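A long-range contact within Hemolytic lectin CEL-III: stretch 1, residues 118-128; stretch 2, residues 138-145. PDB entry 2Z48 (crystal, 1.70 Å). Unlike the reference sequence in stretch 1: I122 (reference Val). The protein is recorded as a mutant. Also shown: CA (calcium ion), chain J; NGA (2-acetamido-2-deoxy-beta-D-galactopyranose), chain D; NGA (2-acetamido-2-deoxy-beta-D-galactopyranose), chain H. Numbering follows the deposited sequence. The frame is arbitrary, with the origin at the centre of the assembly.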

# COMPACT_ATOMS: atom_id res chain seq x y z
N LYS A 118 -21.75 -8.74 14.85
CA LYS A 118 -22.06 -7.31 14.67
C LYS A 118 -21.14 -6.66 13.64
O LYS A 118 -20.00 -7.11 13.44
N CYS A 119 -21.66 -5.62 12.98
CA CYS A 119 -20.91 -4.91 11.96
C CYS A 119 -20.04 -3.82 12.55
O CYS A 119 -20.49 -3.05 13.41
N LEU A 120 -18.81 -3.71 12.06
CA LEU A 120 -18.03 -2.50 12.25
C LEU A 120 -18.88 -1.31 11.80
O LEU A 120 -19.47 -1.32 10.73
N ASP A 121 -18.94 -0.29 12.64
CA ASP A 121 -19.96 0.74 12.48
C ASP A 121 -19.40 2.12 12.81
O ASP A 121 -18.50 2.26 13.64
N ILE A 122 -19.92 3.13 12.12
CA ILE A 122 -19.65 4.52 12.48
C ILE A 122 -20.93 5.07 13.13
O ILE A 122 -22.05 4.80 12.67
N GLU A 123 -20.76 5.80 14.23
CA GLU A 123 -21.92 6.41 14.93
C GLU A 123 -22.75 7.25 13.97
O GLU A 123 -22.20 7.94 13.11
N GLY A 124 -24.07 7.15 14.10
CA GLY A 124 -24.97 7.86 13.20
C GLY A 124 -24.99 7.26 11.81
O GLY A 124 -24.77 6.06 11.65
N SER A 125 -25.26 8.09 10.81
CA SER A 125 -25.43 7.62 9.45
C SER A 125 -24.59 8.41 8.43
O SER A 125 -24.63 8.12 7.24
N ASP A 126 -23.83 9.40 8.89
CA ASP A 126 -23.12 10.30 7.96
C ASP A 126 -21.68 9.86 7.64
O ASP A 126 -20.97 10.51 6.87
N GLY A 127 -21.25 8.74 8.22
CA GLY A 127 -19.92 8.22 7.94
C GLY A 127 -18.80 8.99 8.62
O GLY A 127 -17.65 8.84 8.26
N THR A 128 -19.13 9.82 9.60
CA THR A 128 -18.08 10.45 10.42
C THR A 128 -18.41 10.25 11.90
O THR A 128 -19.59 10.29 12.28
N ASN A 138 -27.41 -2.22 7.25
CA ASN A 138 -27.46 -2.05 5.81
C ASN A 138 -27.11 -0.65 5.34
O ASN A 138 -27.10 -0.41 4.14
N LEU A 139 -26.81 0.27 6.26
CA LEU A 139 -26.51 1.65 5.84
C LEU A 139 -25.10 1.74 5.26
O LEU A 139 -24.23 0.95 5.62
N ASP A 140 -24.90 2.71 4.37
CA ASP A 140 -23.64 2.86 3.64
C ASP A 140 -22.45 3.01 4.57
O ASP A 140 -21.33 2.63 4.23
N ASP A 141 -22.68 3.58 5.75
CA ASP A 141 -21.58 3.80 6.70
C ASP A 141 -21.11 2.52 7.41
O ASP A 141 -20.16 2.59 8.21
N GLN A 142 -21.75 1.38 7.11
CA GLN A 142 -21.27 0.08 7.59
C GLN A 142 -20.49 -0.68 6.52
O GLN A 142 -20.14 -1.85 6.70
N TYR A 143 -20.15 0.03 5.43
CA TYR A 143 -19.33 -0.55 4.35
C TYR A 143 -17.97 0.14 4.32
O TYR A 143 -17.90 1.36 4.40
N PHE A 144 -16.89 -0.65 4.18
CA PHE A 144 -15.51 -0.15 4.26
C PHE A 144 -14.71 -0.71 3.11
O PHE A 144 -14.90 -1.87 2.76
N TYR A 145 -13.82 0.10 2.54
CA TYR A 145 -12.90 -0.39 1.50
C TYR A 145 -11.45 -0.08 1.83
O TYR A 145 -11.15 0.91 2.51

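The two stretches are joined chiefly through a calcium ion rather than through direct hydrogen bonds. Stretch 1 supplies D121 OD1 at 2.4 Å from the CA ion, I122 O at 2.3 Å and G124 O at 2.4 Å; stretch 2 supplies D141 OD2, also 2.4 Å from CA. The sugar NGA (chain D) adds O3 and O4, 2.5 and 2.6 Å from CA, and the oxygen of water 4 lies 2.4 Å away, giving seven coordinating oxygens. Shared coordination accounts for oxygen pairs that would otherwise repel: D141 OD2 lies 2.9 Å from I122 O and 3.1 Å from G124 O, and neither pair is a hydrogen bond. A calcium-held galactosamine derivative suits a lectin.

D141 is the centre of the contact, with 99 Å² covered by stretch 1. Its CA-to-CB bond points toward that stretch, and chi1 of 66° (p) brings the carboxylate to the metal. Its second oxygen does not bind the ion: D141 OD1 accepts from water 4 at 2.7 Å and from water 3 at 2.8 Å. Water 3 also donates to S125 O at 2.6 Å, bridging the stretches. Water 2 accepts from G127 N at 2.8 Å and is placed to donate to D141 OD2 (2.7 Å) and E123 O (2.9 Å), with more acceptors in reach than protons. Beside it G127 CA packs 3.9 Å from D141 CB.

D121 (chi1 t) leaves its CA-to-CB bond sideways, yet its carboxylate reaches the metal. D121 OD1 also accepts the single direct hydrogen bond across the stretches, from Q142 NE2 at 3.0 Å with an N-H...O angle of 169°, while D121 OD2 lies 2.7 Å from O4 of NGA (chain D). Q142 (m, t, chi3 near 0°) runs from CB to CD nearly at right angles to strand 119-122, and its OE1 lies 3.5 Å from C119 CB.

The apolar part gathers around F144, whose CA-to-CB bond points toward stretch 1 with chi1 m and chi2 85°. L120 (t, p) places CD2 over one ring face, 3.8 Å from the F144 centroid and 13° off the normal, a CH-pi contact. I122, which differs from the reference sequence, points toward stretch 2 in the m, t rotamer; its CG1 approaches F144 CZ obliquely at 4.1 Å. The oxygen of water 1 lies 3.0 Å from L120 O and 2.5 Å from Q142 O, placed to donate to either, but it too has more acceptors in reach than protons. The strands cross at 93°, nearly perpendicular, consistent with association through side chains, metal and water rather than sheet pairing.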

# COMPACT_ATOMS: atom_id res chain seq x y z
CB LYS A 118 -22.02 -6.58 16.00
CG LYS A 118 -23.13 -7.02 16.92
CD LYS A 118 -23.08 -6.34 18.26
CE LYS A 118 -24.30 -6.73 19.12
NZ LYS A 118 -25.64 -6.39 18.49
CB CYS A 119 -21.86 -4.25 10.96
SG CYS A 119 -22.48 -5.27 9.61
CB LEU A 120 -16.74 -2.55 11.44
CG LEU A 120 -15.69 -1.50 11.78
CD1 LEU A 120 -15.06 -1.71 13.17
CD2 LEU A 120 -14.61 -1.50 10.68
CB ASP A 121 -21.14 0.40 13.40
CG ASP A 121 -22.16 1.52 13.46
OD1 ASP A 121 -22.87 1.75 12.45
OD2 ASP A 121 -22.27 2.13 14.54
CB ILE A 122 -19.23 5.37 11.23
CG1 ILE A 122 -18.11 4.67 10.45
CG2 ILE A 122 -18.76 6.77 11.64
CD1 ILE A 122 -17.80 5.30 9.11
CB GLU A 123 -21.47 7.25 16.12
CG GLU A 123 -20.52 8.38 15.76
CD GLU A 123 -20.46 9.47 16.82
OE1 GLU A 123 -21.55 9.82 17.33
OE2 GLU A 123 -19.35 9.96 17.13
CB SER A 125 -26.93 7.70 9.07
OG SER A 125 -27.35 9.07 8.95
CB ASP A 126 -23.18 11.75 8.45
CG ASP A 126 -22.36 12.00 9.71
OD1 ASP A 126 -21.79 11.05 10.30
OD2 ASP A 126 -22.31 13.18 10.12
CB THR A 128 -17.94 11.95 10.12
OG1 THR A 128 -19.15 12.61 10.51
CG2 THR A 128 -17.66 12.20 8.61
CB ASN A 138 -28.85 -2.42 5.26
CG ASN A 138 -29.22 -3.86 5.53
OD1 ASN A 138 -28.70 -4.49 6.44
ND2 ASN A 138 -30.16 -4.40 4.74
CB LEU A 139 -26.72 2.65 6.97
CG LEU A 139 -28.13 2.71 7.56
CD1 LEU A 139 -28.19 3.73 8.73
CD2 LEU A 139 -29.16 3.05 6.50
CB ASP A 140 -23.69 4.08 2.73
CG ASP A 140 -24.56 3.87 1.50
OD1 ASP A 140 -24.96 2.73 1.21
OD2 ASP A 140 -24.84 4.88 0.80
CB ASP A 141 -21.92 4.90 7.72
CG ASP A 141 -23.03 4.50 8.63
OD1 ASP A 141 -24.09 4.14 8.09
OD2 ASP A 141 -22.84 4.50 9.86
CB GLN A 142 -22.41 -0.77 8.17
CG GLN A 142 -22.81 -0.27 9.58
CD GLN A 142 -23.85 -1.16 10.25
OE1 GLN A 142 -24.31 -2.15 9.67
NE2 GLN A 142 -24.20 -0.82 11.49
CB TYR A 143 -20.05 -0.44 3.01
CG TYR A 143 -21.23 -1.38 2.86
CD1 TYR A 143 -22.46 -1.10 3.45
CD2 TYR A 143 -21.12 -2.55 2.09
CE1 TYR A 143 -23.56 -1.96 3.28
CE2 TYR A 143 -22.21 -3.41 1.92
CZ TYR A 143 -23.43 -3.12 2.52
OH TYR A 143 -24.50 -3.97 2.33
CB PHE A 144 -14.85 -0.56 5.57
CG PHE A 144 -15.57 -0.00 6.79
CD1 PHE A 144 -16.66 -0.69 7.33
CD2 PHE A 144 -15.19 1.21 7.34
CE1 PHE A 144 -17.34 -0.18 8.45
CE2 PHE A 144 -15.86 1.73 8.46
CZ PHE A 144 -16.94 1.02 9.01
CB TYR A 145 -13.28 0.17 0.10
CG TYR A 145 -13.12 1.68 -0.10
CD1 TYR A 145 -12.06 2.19 -0.84
CD2 TYR A 145 -14.06 2.59 0.42
CE1 TYR A 145 -11.90 3.55 -1.05
CE2 TYR A 145 -13.92 3.97 0.21
CZ TYR A 145 -12.83 4.44 -0.52
OH TYR A 145 -12.66 5.77 -0.75
CA CA J . -23.96 3.80 11.81
C1 NGA D . -27.45 5.13 15.39
C2 NGA D . -27.17 4.78 13.93
C3 NGA D . -26.60 3.35 13.85
C4 NGA D . -25.40 3.17 14.79
C5 NGA D . -25.76 3.64 16.20
C6 NGA D . -24.58 3.53 17.16
C7 NGA D . -28.79 5.78 12.39
C8 NGA D . -30.12 5.62 11.72
N2 NGA D . -28.44 4.77 13.20
O1 NGA D . -27.89 6.48 15.51
O3 NGA D . -26.18 3.07 12.52
O4 NGA D . -24.26 3.93 14.34
O5 NGA D . -26.23 4.99 16.12
O6 NGA D . -25.01 4.06 18.42
O7 NGA D . -28.08 6.77 12.24
C1 NGA H . -10.75 -4.14 -0.90
C2 NGA H . -11.56 -5.26 -0.21
C3 NGA H . -10.98 -6.61 -0.60
C4 NGA H . -10.90 -6.78 -2.11
C5 NGA H . -10.10 -5.60 -2.71
C6 NGA H . -9.93 -5.66 -4.22
C7 NGA H . -10.51 -5.41 2.08
C8 NGA H . -10.81 -5.17 3.54
N2 NGA H . -11.53 -5.12 1.26
O1 NGA H . -11.35 -2.87 -0.64
O3 NGA H . -11.76 -7.65 -0.00
O4 NGA H . -12.21 -6.82 -2.69
O5 NGA H . -10.68 -4.34 -2.33
O6 NGA H . -8.98 -4.63 -4.52
O7 NGA H . -9.42 -5.84 1.71
O HOH W 1 -19.41 -3.35 8.57
O HOH W 2 -22.05 7.07 10.30
O HOH W 3 -25.15 5.80 6.10
O HOH W 4 -24.86 2.40 10.04